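Local structure of Alpha/beta hydrolase fold-3 domain-containing protein (Enterococcus faecalis, 2QRU) at residues 200-203 against 204-208; 230-233 against 234-238; 86-90 against 91-95; 9-12 against 13-17. The protein is of unknown function but adopts the alpha/beta hydrolase fold and is probably a hydrolase. All coordinates share one frame; numbering follows the deposited sequence.

Contact 1 of 4, residues 200-203 against 204-208; sequences YALS and DETLK
S203 is the N-cap of helix 204-208, its OG accepting from T206 N at 3.0 Å in a nearly straight bond (167° at the hydrogen). Chi1 of 63° sets OG between the backbone N and the carbonyl carbon, which swings the hydroxyl over the first turn, where backbone N-H groups have no preceding helical carbonyl to bond to. The main chain of the same residue also serves the helix: L207 N donates to S203 O at 3.0 Å, an i to i+4 bond. Water extends the cap. Water 2 accepts from S203 N at 3.0 Å and hydrogen-bonds T206 OG1 at 2.8 Å, linking the last loop residue to the first turn, while water 3 hydrogen-bonds S203 OG at 2.7 Å. Apolar contacts are fewer. L202 and T206 cross at about a right angle, L202 CD2 meeting T206 CG2 at 4.0 Å; L202 continues against L111, Q112 and K115 of helix 105-119, so the loop is pinned to that helix just before the turn begins. L207 faces K231 and T235 of helix 227-235, and D204 OD1 forms a long, weak ion pair with K231 NZ. The capped helix thus wedges between two helices of the alpha/beta hydrolase fold. L207 CG lies 3.5 Å from S203 O, the same carbonyl oxygen that accepts from L207 N.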
ATOM      1  N   TYR A 200      -0.804   4.365  16.006  1.00 26.55           N
ATOM      2  CA  TYR A 200      -0.467   4.033  14.623  1.00 27.05           C
ATOM      3  C   TYR A 200      -0.306   2.533  14.418  1.00 26.86           C
ATOM      4  O   TYR A 200      -0.022   2.084  13.288  1.00 26.55           O
ATOM      5  CB  TYR A 200       0.829   4.746  14.241  1.00 26.49           C
ATOM      6  CG  TYR A 200       0.692   6.249  14.290  1.00 24.68           C
ATOM      7  CD1 TYR A 200       0.849   6.953  15.492  1.00 24.85           C
ATOM      8  CD2 TYR A 200       0.344   6.974  13.131  1.00 25.95           C
ATOM      9  CE1 TYR A 200       0.699   8.328  15.542  1.00 23.94           C
ATOM     10  CE2 TYR A 200       0.204   8.365  13.174  1.00 24.63           C
ATOM     11  CZ  TYR A 200       0.374   9.031  14.388  1.00 25.19           C
ATOM     12  OH  TYR A 200       0.229  10.411  14.449  1.00 26.23           O
ATOM     13  N   ALA A 201      -0.495   1.775  15.499  1.00 27.15           N
ATOM     14  CA  ALA A 201      -0.321   0.322  15.487  1.00 27.22           C
ATOM     15  C   ALA A 201      -1.639  -0.427  15.505  1.00 27.99           C
ATOM     16  O   ALA A 201      -2.558  -0.050  16.249  1.00 29.32           O
ATOM     17  CB  ALA A 201       0.499  -0.086  16.675  1.00 27.68           C
ATOM     18  N   LEU A 202      -1.715  -1.518  14.742  1.00 26.96           N
ATOM     19  CA  LEU A 202      -2.871  -2.409  14.779  1.00 26.91           C
ATOM     20  C   LEU A 202      -2.576  -3.554  15.723  1.00 27.00           C
ATOM     21  O   LEU A 202      -1.553  -4.239  15.576  1.00 27.50           O
ATOM     22  CB  LEU A 202      -3.192  -2.934  13.377  1.00 26.85           C
ATOM     23  CG  LEU A 202      -3.562  -1.814  12.394  1.00 26.54           C
ATOM     24  CD1 LEU A 202      -3.452  -2.333  10.969  1.00 27.89           C
ATOM     25  CD2 LEU A 202      -4.959  -1.286  12.695  1.00 27.41           C
ATOM     26  N   SER A 203      -3.484  -3.770  16.677  1.00 25.91           N
ATOM     27  CA  SER A 203      -3.356  -4.882  17.620  1.00 25.71           C
ATOM     28  C   SER A 203      -3.693  -6.210  16.972  1.00 25.61           C
ATOM     29  O   SER A 203      -4.402  -6.273  15.972  1.00 25.75           O
ATOM     30  CB  SER A 203      -4.296  -4.691  18.827  1.00 26.34           C
ATOM     31  OG  SER A 203      -5.619  -4.717  18.328  1.00 25.74           O
ATOM     32  N   ASP A 204      -3.200  -7.285  17.571  1.00 25.97           N
ATOM     33  CA  ASP A 204      -3.604  -8.619  17.161  1.00 26.47           C
ATOM     34  C   ASP A 204      -5.116  -8.774  17.234  1.00 26.54           C
ATOM     35  O   ASP A 204      -5.719  -9.364  16.332  1.00 26.08           O
ATOM     36  CB  ASP A 204      -2.874  -9.699  17.985  1.00 27.23           C
ATOM     37  CG  ASP A 204      -1.385  -9.816  17.635  1.00 29.04           C
ATOM     38  OD1 ASP A 204      -0.911  -9.151  16.689  1.00 29.76           O
ATOM     39  OD2 ASP A 204      -0.668 -10.591  18.317  1.00 31.53           O
ATOM     40  N   GLU A 205      -5.708  -8.270  18.326  0.50 25.85           N
ATOM     41  CA  GLU A 205      -7.156  -8.243  18.502  0.50 26.71           C
ATOM     42  C   GLU A 205      -7.815  -7.741  17.223  0.50 25.59           C
ATOM     43  O   GLU A 205      -8.655  -8.417  16.625  0.50 25.32           O
ATOM     44  CB  GLU A 205      -7.522  -7.320  19.665  0.50 26.58           C
ATOM     45  CG  GLU A 205      -9.009  -7.324  20.009  0.50 28.49           C
ATOM     46  CD  GLU A 205      -9.330  -6.664  21.351  0.50 29.29           C
ATOM     47  OE1 GLU A 205     -10.080  -7.269  22.142  0.50 32.82           O
ATOM     48  OE2 GLU A 205      -8.845  -5.540  21.613  0.50 33.92           O
ATOM     49  N   THR A 206      -7.416  -6.542  16.818  1.00 25.44           N
ATOM     50  CA  THR A 206      -7.935  -5.905  15.607  1.00 25.10           C
ATOM     51  C   THR A 206      -7.743  -6.801  14.362  1.00 24.91           C
ATOM     52  O   THR A 206      -8.684  -7.032  13.588  1.00 24.14           O
ATOM     53  CB  THR A 206      -7.324  -4.480  15.421  1.00 25.45           C
ATOM     54  OG1 THR A 206      -7.843  -3.625  16.457  1.00 26.46           O
ATOM     55  CG2 THR A 206      -7.680  -3.861  14.037  1.00 24.79           C
ATOM     56  N   LEU A 207      -6.521  -7.306  14.158  1.00 24.58           N
ATOM     57  CA  LEU A 207      -6.223  -8.123  12.979  1.00 24.63           C
ATOM     58  C   LEU A 207      -7.109  -9.358  12.945  1.00 24.40           C
ATOM     59  O   LEU A 207      -7.513  -9.791  11.877  1.00 23.72           O
ATOM     60  CB  LEU A 207      -4.760  -8.520  12.978  1.00 24.61           C
ATOM     61  CG  LEU A 207      -3.758  -7.375  12.741  1.00 26.21           C
ATOM     62  CD1 LEU A 207      -2.349  -7.909  12.940  1.00 26.85           C
ATOM     63  CD2 LEU A 207      -3.864  -6.767  11.313  1.00 26.61           C
ATOM     64  N   LYS A 208      -7.426  -9.913  14.118  1.00 24.89           N
ATOM     65  CA  LYS A 208      -8.295 -11.111  14.214  1.00 25.06           C
ATOM     66  C   LYS A 208      -9.704 -10.899  13.661  1.00 24.73           C
ATOM     67  O   LYS A 208     -10.383 -11.868  13.347  1.00 26.50           O
ATOM     68  CB  LYS A 208      -8.341 -11.637  15.657  1.00 25.01           C
ATOM     69  CG  LYS A 208      -7.036 -12.300  16.018  1.00 27.86           C
ATOM     70  CD  LYS A 208      -7.041 -12.798  17.467  1.00 30.78           C
ATOM     71  CE  LYS A 208      -5.675 -13.398  17.765  1.00 34.00           C
ATOM     72  NZ  LYS A 208      -5.629 -13.865  19.169  1.00 35.49           N
TER
HETATM   73  O   HOH W   1      -0.291  -6.628  16.058  1.00 32.38           O
HETATM   74  O   HOH W   2      -5.752  -1.840  16.782  1.00 29.17           O
HETATM   75  O   HOH W   3      -7.320  -3.726  20.155  1.00 45.38           O

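Contact 2 of 4, residues 230-233 against 234-238; sequences KKIG and RTIPE
K231 O is gripped by two backbone donors as helix 227-235 comes to its C-terminal end. T235 N makes the shorter bond, 2.7 Å and tilted 21° from the carbonyl plane; R234 N comes in at 3.2 Å from well above that plane, 71° out of it. One carbonyl thereby serves an i to i+4 and an i to i+3 bond, the tightening common in a last helical turn. This helix is the connection of a beta-alpha-beta crossover between strands 213-218 and 240-244. Its side chains pair off one turn apart, each pair lying side by side and pointing the same way. K230 and R234 run out together: the aliphatic K230 CD touches R234 NH1 at 3.8 Å, while the like-charged K230 NZ and R234 NH1 stay 5.2 Å apart, and both chains lean on F241 of strand 240-244. K231 meets T235 on another flank, K231 CG lying 3.5 Å from T235 OG1, and both border L207 of helix 204-208. The buried pair is I232 and I236, with I232 CG2 at 4.0 Å from I236 CD1; both rest on C213 of strand 213-218, sealing the helix to the sheet. With chi1 of -60°, I236 sends CG1 beside its own backbone N and back over the preceding turn, where I236 CG1 comes to 3.3 Å from I232 O.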
ATOM      1  N   LYS A 230       4.450 -12.101   7.978  1.00 24.43           N
ATOM      2  CA  LYS A 230       4.050 -13.374   8.657  1.00 23.82           C
ATOM      3  C   LYS A 230       2.842 -13.135   9.549  1.00 24.93           C
ATOM      4  O   LYS A 230       1.873 -13.895   9.493  1.00 25.43           O
ATOM      5  CB  LYS A 230       5.162 -13.938   9.544  1.00 23.61           C
ATOM      6  CG  LYS A 230       6.321 -14.442   8.718  1.00 23.53           C
ATOM      7  CD  LYS A 230       7.435 -14.878   9.633  1.00 23.37           C
ATOM      8  CE  LYS A 230       8.614 -15.387   8.866  1.00 26.37           C
ATOM      9  NZ  LYS A 230       9.838 -15.543   9.751  1.00 23.82           N
ATOM     10  N   LYS A 231       2.911 -12.100  10.400  1.00 24.33           N
ATOM     11  CA  LYS A 231       1.808 -11.788  11.295  1.00 26.77           C
ATOM     12  C   LYS A 231       0.541 -11.524  10.482  1.00 25.78           C
ATOM     13  O   LYS A 231      -0.547 -12.007  10.813  1.00 26.50           O
ATOM     14  CB  LYS A 231       2.156 -10.573  12.182  1.00 27.52           C
ATOM     15  CG  LYS A 231       0.983 -10.147  13.073  1.00 31.72           C
ATOM     16  CD  LYS A 231       1.427  -9.383  14.314  1.00 37.85           C
ATOM     17  CE  LYS A 231       1.940  -8.012  13.933  1.00 38.09           C
ATOM     18  NZ  LYS A 231       2.164  -7.258  15.210  1.00 40.38           N
ATOM     19  N   ILE A 232       0.674 -10.728   9.423  1.00 25.73           N
ATOM     20  CA  ILE A 232      -0.473 -10.359   8.605  1.00 25.91           C
ATOM     21  C   ILE A 232      -1.123 -11.601   7.978  1.00 25.10           C
ATOM     22  O   ILE A 232      -2.365 -11.696   7.946  1.00 26.78           O
ATOM     23  CB  ILE A 232      -0.079  -9.303   7.517  1.00 25.73           C
ATOM     24  CG1 ILE A 232       0.250  -7.956   8.164  1.00 25.08           C
ATOM     25  CG2 ILE A 232      -1.198  -9.104   6.507  1.00 25.99           C
ATOM     26  CD1 ILE A 232       1.155  -7.056   7.237  1.00 27.00           C
ATOM     27  N   GLY A 233      -0.331 -12.551   7.509  1.00 24.17           N
ATOM     28  CA  GLY A 233      -0.923 -13.729   6.871  1.00 24.18           C
ATOM     29  C   GLY A 233      -1.321 -14.845   7.818  1.00 24.79           C
ATOM     30  O   GLY A 233      -1.934 -15.836   7.404  1.00 24.36           O
ATOM     31  N   ARG A 234      -0.972 -14.696   9.097  1.00 24.78           N
ATOM     32  CA  ARG A 234      -1.176 -15.781  10.083  1.00 23.91           C
ATOM     33  C   ARG A 234      -2.145 -15.365  11.204  1.00 24.34           C
ATOM     34  O   ARG A 234      -2.922 -16.180  11.719  1.00 25.94           O
ATOM     35  CB  ARG A 234       0.168 -16.265  10.647  1.00 23.59           C
ATOM     36  CG  ARG A 234       0.926 -17.069   9.622  1.00 23.98           C
ATOM     37  CD  ARG A 234       2.362 -17.308  10.035  1.00 22.47           C
ATOM     38  NE  ARG A 234       3.061 -18.100   9.027  1.00 23.29           N
ATOM     39  CZ  ARG A 234       4.367 -18.357   9.038  1.00 23.38           C
ATOM     40  NH1 ARG A 234       5.150 -17.865   9.999  1.00 23.35           N
ATOM     41  NH2 ARG A 234       4.910 -19.134   8.092  1.00 24.28           N
ATOM     42  N   THR A 235      -2.124 -14.086  11.556  1.00 23.88           N
ATOM     43  CA  THR A 235      -2.983 -13.615  12.649  1.00 25.30           C
ATOM     44  C   THR A 235      -4.367 -13.278  12.137  1.00 25.02           C
ATOM     45  O   THR A 235      -5.374 -13.514  12.831  1.00 25.54           O
ATOM     46  CB  THR A 235      -2.323 -12.412  13.343  1.00 26.29           C
ATOM     47  OG1 THR A 235      -1.074 -12.880  13.899  1.00 27.42           O
ATOM     48  CG2 THR A 235      -3.200 -11.893  14.469  1.00 26.79           C
ATOM     49  N   ILE A 236      -4.419 -12.721  10.927  1.00 24.39           N
ATOM     50  CA  ILE A 236      -5.734 -12.559  10.280  1.00 23.54           C
ATOM     51  C   ILE A 236      -6.267 -13.976   9.988  1.00 23.42           C
ATOM     52  O   ILE A 236      -5.534 -14.793   9.435  1.00 25.11           O
ATOM     53  CB  ILE A 236      -5.607 -11.725   8.986  1.00 24.61           C
ATOM     54  CG1 ILE A 236      -5.038 -10.336   9.326  1.00 22.91           C
ATOM     55  CG2 ILE A 236      -6.965 -11.662   8.274  1.00 21.56           C
ATOM     56  CD1 ILE A 236      -4.878  -9.387   8.123  1.00 23.33           C
ATOM     57  N   PRO A 237      -7.513 -14.296  10.388  1.00 23.99           N
ATOM     58  CA  PRO A 237      -7.986 -15.685  10.141  1.00 23.07           C
ATOM     59  C   PRO A 237      -8.108 -16.077   8.661  1.00 23.71           C
ATOM     60  O   PRO A 237      -8.284 -15.194   7.792  1.00 22.98           O
ATOM     61  CB  PRO A 237      -9.400 -15.690  10.760  1.00 24.84           C
ATOM     62  CG  PRO A 237      -9.380 -14.586  11.738  1.00 25.57           C
ATOM     63  CD  PRO A 237      -8.543 -13.519  11.117  1.00 24.07           C
ATOM     64  N   GLU A 238      -8.034 -17.384   8.385  1.00 22.83           N
ATOM     65  CA  GLU A 238      -8.278 -17.886   7.004  1.00 25.07           C
ATOM     66  C   GLU A 238      -7.347 -17.233   5.964  1.00 25.21           C
ATOM     67  O   GLU A 238      -7.705 -17.058   4.788  1.00 25.15           O
ATOM     68  CB  GLU A 238      -9.752 -17.699   6.604  1.00 26.53           C
ATOM     69  CG  GLU A 238     -10.765 -18.244   7.641  1.00 29.59           C
ATOM     70  CD  GLU A 238     -10.646 -19.730   7.858  1.00 38.86           C
ATOM     71  OE1 GLU A 238     -10.117 -20.432   6.967  1.00 42.65           O
ATOM     72  OE2 GLU A 238     -11.117 -20.217   8.918  1.00 44.40           O
TER

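Contact 3 of 4, residues 86-90 against 91-95; sequences QLLNE and EIIQN
L88 O accepts from both I92 N (2.9 Å) and I93 N (3.1 Å), and N89 O takes Q94 N on a lone pair at 2.7 Å, so helix 74-93 widens into a pi-type turn before Q94 leaves it with positive phi. The side chain of N89 then clasps the departing chain by two hydrogen bonds. Its CG lies opposite the backbone N (chi1 -174°), which carries the amide toward N95: N89 OD1 accepts from N95 N at 3.0 Å, and N89 ND2 donates to N95 OD1 at 3.1 Å, almost straight. N95 OD1 sits in the plane of the N89 amide, whereas the donor stands well above the N95 carbonyl plane, the two amides being turned 73° apart. Apolar side chains pack along the other flank. L88 splits its branches, CD1 meeting I92 CD1 at 3.7 Å and CD2 meeting I93 CD1 at 4.1 Å. These three side chains make the sheet-facing flank of the helix, all touching L62 of strand 59-64; I92 and I93 also reach Y29 of strand 28-33, and L88 and I92 reach V17 of strand 16-20, while N89 and N95 lie against L122 in the loop after helix 105-119.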
ATOM      1  N   GLN A  86     -14.568   6.451   0.724  1.00 23.47           N
ATOM      2  CA  GLN A  86     -15.999   6.693   0.774  1.00 23.93           C
ATOM      3  C   GLN A  86     -16.523   7.332  -0.533  1.00 23.98           C
ATOM      4  O   GLN A  86     -17.541   6.892  -1.059  1.00 25.41           O
ATOM      5  CB  GLN A  86     -16.365   7.542   1.990  1.00 24.88           C
ATOM      6  CG  GLN A  86     -16.205   6.800   3.297  1.00 26.61           C
ATOM      7  CD  GLN A  86     -16.715   7.658   4.443  1.00 30.71           C
ATOM      8  OE1 GLN A  86     -15.986   8.493   4.982  1.00 32.97           O
ATOM      9  NE2 GLN A  86     -17.992   7.499   4.779  1.00 33.19           N
ATOM     10  N   LEU A  87     -15.797   8.313  -1.068  1.00 23.14           N
ATOM     11  CA  LEU A  87     -16.149   8.925  -2.371  1.00 24.04           C
ATOM     12  C   LEU A  87     -16.039   7.903  -3.505  1.00 23.67           C
ATOM     13  O   LEU A  87     -16.897   7.850  -4.399  1.00 24.79           O
ATOM     14  CB  LEU A  87     -15.259  10.128  -2.671  1.00 23.58           C
ATOM     15  CG  LEU A  87     -15.379  11.313  -1.706  1.00 23.51           C
ATOM     16  CD1 LEU A  87     -14.234  12.306  -1.908  1.00 26.11           C
ATOM     17  CD2 LEU A  87     -16.761  11.999  -1.799  1.00 22.63           C
ATOM     18  N   LEU A  88     -14.976   7.105  -3.476  1.00 23.85           N
ATOM     19  CA  LEU A  88     -14.754   6.061  -4.497  1.00 23.71           C
ATOM     20  C   LEU A  88     -15.894   5.035  -4.489  1.00 24.20           C
ATOM     21  O   LEU A  88     -16.346   4.538  -5.539  1.00 24.60           O
ATOM     22  CB  LEU A  88     -13.395   5.374  -4.262  1.00 23.75           C
ATOM     23  CG  LEU A  88     -12.972   4.336  -5.307  1.00 23.05           C
ATOM     24  CD1 LEU A  88     -12.567   5.027  -6.661  1.00 22.30           C
ATOM     25  CD2 LEU A  88     -11.831   3.518  -4.711  1.00 23.77           C
ATOM     26  N   ASN A  89     -16.360   4.708  -3.290  1.00 25.31           N
ATOM     27  CA  ASN A  89     -17.498   3.829  -3.142  1.00 26.27           C
ATOM     28  C   ASN A  89     -18.787   4.503  -3.635  1.00 26.98           C
ATOM     29  O   ASN A  89     -19.622   3.845  -4.252  1.00 27.40           O
ATOM     30  CB  ASN A  89     -17.676   3.416  -1.690  1.00 26.16           C
ATOM     31  CG  ASN A  89     -18.762   2.376  -1.525  1.00 28.33           C
ATOM     32  OD1 ASN A  89     -18.745   1.330  -2.176  1.00 29.57           O
ATOM     33  ND2 ASN A  89     -19.723   2.664  -0.655  1.00 27.87           N
ATOM     34  N   GLU A  90     -18.928   5.796  -3.368  1.00 26.80           N
ATOM     35  CA  GLU A  90     -20.105   6.553  -3.839  1.00 28.14           C
ATOM     36  C   GLU A  90     -20.247   6.485  -5.347  1.00 27.97           C
ATOM     37  O   GLU A  90     -21.355   6.289  -5.888  1.00 28.85           O
ATOM     38  CB  GLU A  90     -19.966   8.029  -3.463  1.00 28.22           C
ATOM     39  CG  GLU A  90     -21.072   8.521  -2.644  1.00 33.77           C
ATOM     40  CD  GLU A  90     -20.802   8.275  -1.204  1.00 36.89           C
ATOM     41  OE1 GLU A  90     -20.329   9.230  -0.535  1.00 37.91           O
ATOM     42  OE2 GLU A  90     -21.029   7.122  -0.759  1.00 38.69           O
ATOM     43  N   GLU A  91     -19.123   6.696  -6.018  1.00 27.73           N
ATOM     44  CA  GLU A  91     -19.096   6.977  -7.435  1.00 27.80           C
ATOM     45  C   GLU A  91     -18.952   5.713  -8.284  1.00 28.07           C
ATOM     46  O   GLU A  91     -19.615   5.566  -9.322  1.00 27.49           O
ATOM     47  CB  GLU A  91     -17.955   7.960  -7.720  1.00 28.05           C
ATOM     48  CG  GLU A  91     -17.821   8.376  -9.155  1.00 29.47           C
ATOM     49  CD  GLU A  91     -19.067   9.089  -9.680  1.00 30.06           C
ATOM     50  OE1 GLU A  91     -19.809   9.689  -8.867  1.00 28.98           O
ATOM     51  OE2 GLU A  91     -19.294   9.041 -10.904  1.00 29.86           O
ATOM     52  N   ILE A  92     -18.090   4.807  -7.830  1.00 27.07           N
ATOM     53  CA  ILE A  92     -17.673   3.662  -8.652  1.00 27.37           C
ATOM     54  C   ILE A  92     -18.062   2.300  -8.062  1.00 27.33           C
ATOM     55  O   ILE A  92     -18.795   1.532  -8.700  1.00 27.70           O
ATOM     56  CB  ILE A  92     -16.162   3.727  -8.963  1.00 27.60           C
ATOM     57  CG1 ILE A  92     -15.834   4.990  -9.762  1.00 29.45           C
ATOM     58  CG2 ILE A  92     -15.693   2.450  -9.707  1.00 26.91           C
ATOM     59  CD1 ILE A  92     -14.361   5.274  -9.872  1.00 31.91           C
ATOM     60  N   ILE A  93     -17.574   1.978  -6.853  1.00 26.74           N
ATOM     61  CA  ILE A  93     -17.830   0.648  -6.297  1.00 26.40           C
ATOM     62  C   ILE A  93     -19.319   0.445  -6.027  1.00 27.86           C
ATOM     63  O   ILE A  93     -19.858  -0.651  -6.236  1.00 28.28           O
ATOM     64  CB  ILE A  93     -16.984   0.353  -5.005  1.00 26.01           C
ATOM     65  CG1 ILE A  93     -15.492   0.549  -5.293  1.00 25.20           C
ATOM     66  CG2 ILE A  93     -17.279  -1.047  -4.499  1.00 25.58           C
ATOM     67  CD1 ILE A  93     -14.568   0.590  -4.028  1.00 24.42           C
ATOM     68  N   GLN A  94     -19.975   1.516  -5.579  1.00 29.43           N
ATOM     69  CA  GLN A  94     -21.424   1.535  -5.321  1.00 30.86           C
ATOM     70  C   GLN A  94     -21.911   0.342  -4.499  1.00 31.39           C
ATOM     71  O   GLN A  94     -22.908  -0.303  -4.844  1.00 31.39           O
ATOM     72  CB  GLN A  94     -22.226   1.675  -6.624  1.00 31.24           C
ATOM     73  CG  GLN A  94     -21.873   2.890  -7.438  1.00 32.88           C
ATOM     74  CD  GLN A  94     -22.669   2.947  -8.732  1.00 35.81           C
ATOM     75  OE1 GLN A  94     -23.818   2.519  -8.775  1.00 37.37           O
ATOM     76  NE2 GLN A  94     -22.056   3.456  -9.791  1.00 37.94           N
ATOM     77  N   ASN A  95     -21.181   0.068  -3.416  1.00 31.47           N
ATOM     78  CA  ASN A  95     -21.503  -0.994  -2.455  1.00 32.15           C
ATOM     79  C   ASN A  95     -21.390  -2.413  -2.992  1.00 31.98           C
ATOM     80  O   ASN A  95     -21.851  -3.345  -2.341  1.00 33.28           O
ATOM     81  CB  ASN A  95     -22.877  -0.752  -1.796  1.00 32.64           C
ATOM     82  CG  ASN A  95     -22.923   0.555  -1.034  1.00 34.95           C
ATOM     83  OD1 ASN A  95     -22.141   0.770  -0.098  1.00 37.08           O
ATOM     84  ND2 ASN A  95     -23.830   1.439  -1.430  1.00 38.42           N
TER

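Contact 4 of 4, residues 9-12 against 13-17; sequences QTLA and NGATV
Q9 and V17 form the tight end of a beta hairpin, an antiparallel hydrogen-bonded pair in which Q9 N donates to V17 O and V17 N to Q9 O, both bonds at 2.9 Å. On the buried face V17 CG1 packs on Q9 CB at 3.9 Å, chi1 of 57° bringing that methyl toward the partner strand. Next comes the non-hydrogen-bonded pair T10 and T16, whose CA atoms are 4.2 Å apart; on this other face T10 OG1 lies close to the methyl T16 CG2 at 3.3 Å, while T16 OG1 is held by D65 and K43. The connection is a type I turn from L11 to G14 with a G1 beta bulge: L11 O accepts from G14 N at 2.9 Å and L11 N donates to A15 O at 2.7 Å, so G14 and A15 together oppose L11. G14 has positive phi, at angles where a CB would jam against the preceding carbonyl O. The looser side is open to solvent: A12 is exposed in the turn, and T10 on the strand before it. Even here N13 is anchored: N13 OD1 accepts from A15 N at 3.1 Å in an Asx turn, the donor 48° above the carbonyl plane, and its ND2 bonds T84 and E83 of helix 74-93. The hairpin makes the edge of the sheet, strand 7-10 outermost and strand 16-20 bordering strand 59-64, with V17 and L11 on L64, V17 also on L62, and A15 on T84 of helix 74-93.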
ATOM      1  N   GLN A   9     -10.107   9.115 -13.245  1.00 26.84           N
ATOM      2  CA  GLN A   9     -11.226   9.907 -12.760  1.00 27.08           C
ATOM      3  C   GLN A   9     -10.752  10.689 -11.528  1.00 26.79           C
ATOM      4  O   GLN A   9      -9.965  10.181 -10.735  1.00 25.79           O
ATOM      5  CB  GLN A   9     -12.316   8.941 -12.334  1.00 28.04           C
ATOM      6  CG  GLN A   9     -13.724   9.369 -12.589  1.00 33.19           C
ATOM      7  CD  GLN A   9     -14.610   8.170 -12.883  1.00 36.31           C
ATOM      8  OE1 GLN A   9     -14.395   7.439 -13.856  1.00 41.80           O
ATOM      9  NE2 GLN A   9     -15.601   7.948 -12.022  1.00 39.47           N
ATOM     10  N   THR A  10     -11.230  11.917 -11.380  1.00 26.25           N
ATOM     11  CA  THR A  10     -10.926  12.688 -10.170  1.00 26.63           C
ATOM     12  C   THR A  10     -12.155  12.739  -9.281  1.00 26.04           C
ATOM     13  O   THR A  10     -13.265  13.064  -9.738  1.00 26.31           O
ATOM     14  CB  THR A  10     -10.502  14.130 -10.527  1.00 26.98           C
ATOM     15  OG1 THR A  10      -9.448  14.069 -11.493  1.00 28.32           O
ATOM     16  CG2 THR A  10     -10.010  14.883  -9.266  1.00 27.30           C
ATOM     17  N   LEU A  11     -11.931  12.478  -7.999  1.00 25.59           N
ATOM     18  CA  LEU A  11     -12.982  12.470  -7.014  1.00 25.45           C
ATOM     19  C   LEU A  11     -13.092  13.868  -6.398  1.00 26.75           C
ATOM     20  O   LEU A  11     -12.179  14.692  -6.539  1.00 26.79           O
ATOM     21  CB  LEU A  11     -12.654  11.421  -5.926  1.00 25.21           C
ATOM     22  CG  LEU A  11     -12.445  10.002  -6.490  1.00 23.86           C
ATOM     23  CD1 LEU A  11     -11.839   9.069  -5.425  1.00 24.18           C
ATOM     24  CD2 LEU A  11     -13.737   9.403  -7.070  1.00 25.11           C
ATOM     25  N   ALA A  12     -14.204  14.106  -5.710  1.00 27.09           N
ATOM     26  CA  ALA A  12     -14.537  15.421  -5.141  1.00 27.84           C
ATOM     27  C   ALA A  12     -13.435  16.102  -4.315  1.00 28.20           C
ATOM     28  O   ALA A  12     -13.325  17.329  -4.320  1.00 28.60           O
ATOM     29  CB  ALA A  12     -15.789  15.307  -4.323  1.00 27.88           C
ATOM     30  N   ASN A  13     -12.637  15.317  -3.595  1.00 27.64           N
ATOM     31  CA  ASN A  13     -11.605  15.874  -2.716  1.00 27.44           C
ATOM     32  C   ASN A  13     -10.260  16.095  -3.419  1.00 27.59           C
ATOM     33  O   ASN A  13      -9.289  16.510  -2.781  1.00 28.50           O
ATOM     34  CB  ASN A  13     -11.425  14.994  -1.461  1.00 27.10           C
ATOM     35  CG  ASN A  13     -10.793  13.661  -1.771  1.00 27.72           C
ATOM     36  OD1 ASN A  13     -10.679  13.274  -2.939  1.00 25.42           O
ATOM     37  ND2 ASN A  13     -10.383  12.937  -0.719  1.00 25.13           N
ATOM     38  N   GLY A  14     -10.211  15.838  -4.731  1.00 28.46           N
ATOM     39  CA  GLY A  14      -8.982  16.044  -5.500  1.00 28.49           C
ATOM     40  C   GLY A  14      -8.150  14.797  -5.758  1.00 29.01           C
ATOM     41  O   GLY A  14      -7.245  14.826  -6.606  1.00 29.77           O
ATOM     42  N   ALA A  15      -8.439  13.703  -5.040  1.00 27.29           N
ATOM     43  CA  ALA A  15      -7.812  12.424  -5.321  1.00 26.98           C
ATOM     44  C   ALA A  15      -8.219  11.914  -6.698  1.00 26.24           C
ATOM     45  O   ALA A  15      -9.367  12.055  -7.100  1.00 26.88           O
ATOM     46  CB  ALA A  15      -8.198  11.369  -4.263  1.00 25.83           C
ATOM     47  N   THR A  16      -7.271  11.316  -7.400  1.00 25.84           N
ATOM     48  CA  THR A  16      -7.601  10.665  -8.655  1.00 25.20           C
ATOM     49  C   THR A  16      -7.394   9.163  -8.512  1.00 25.27           C
ATOM     50  O   THR A  16      -6.637   8.699  -7.651  1.00 24.68           O
ATOM     51  CB  THR A  16      -6.785  11.200  -9.841  1.00 26.11           C
ATOM     52  OG1 THR A  16      -5.431  10.761  -9.729  1.00 29.60           O
ATOM     53  CG2 THR A  16      -6.824  12.724  -9.911  1.00 21.78           C
ATOM     54  N   VAL A  17      -8.085   8.428  -9.378  1.00 24.50           N
ATOM     55  CA  VAL A  17      -8.023   6.970  -9.428  1.00 24.29           C
ATOM     56  C   VAL A  17      -7.807   6.585 -10.893  1.00 23.92           C
ATOM     57  O   VAL A  17      -8.392   7.211 -11.789  1.00 24.00           O
ATOM     58  CB  VAL A  17      -9.311   6.351  -8.848  1.00 24.44           C
ATOM     59  CG1 VAL A  17     -10.564   6.859  -9.580  1.00 25.01           C
ATOM     60  CG2 VAL A  17      -9.232   4.789  -8.832  1.00 25.44           C
TER

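How the contacts relate
Along the chain the order is contact 4, contact 3, contact 1, contact 2, and they fall into two clusters. Contacts 3 and 4 have centres about 12 Å apart and touch: I92 CD1 and E91 CG pack on Q9 NE2, so the end of helix 74-93 covers the hairpin at one edge of the sheet. Contacts 1 and 2, centres about 11 Å apart, join near the other edge, where helix 204-208 packs through L207 on the end of helix 227-235 and on I236 just after it. Centres in different clusters are about 26 to 32 Å apart. The eight-stranded alpha/beta hydrolase sheet spans the gap, and the two clusters hold helices and a hairpin against its two edge regions.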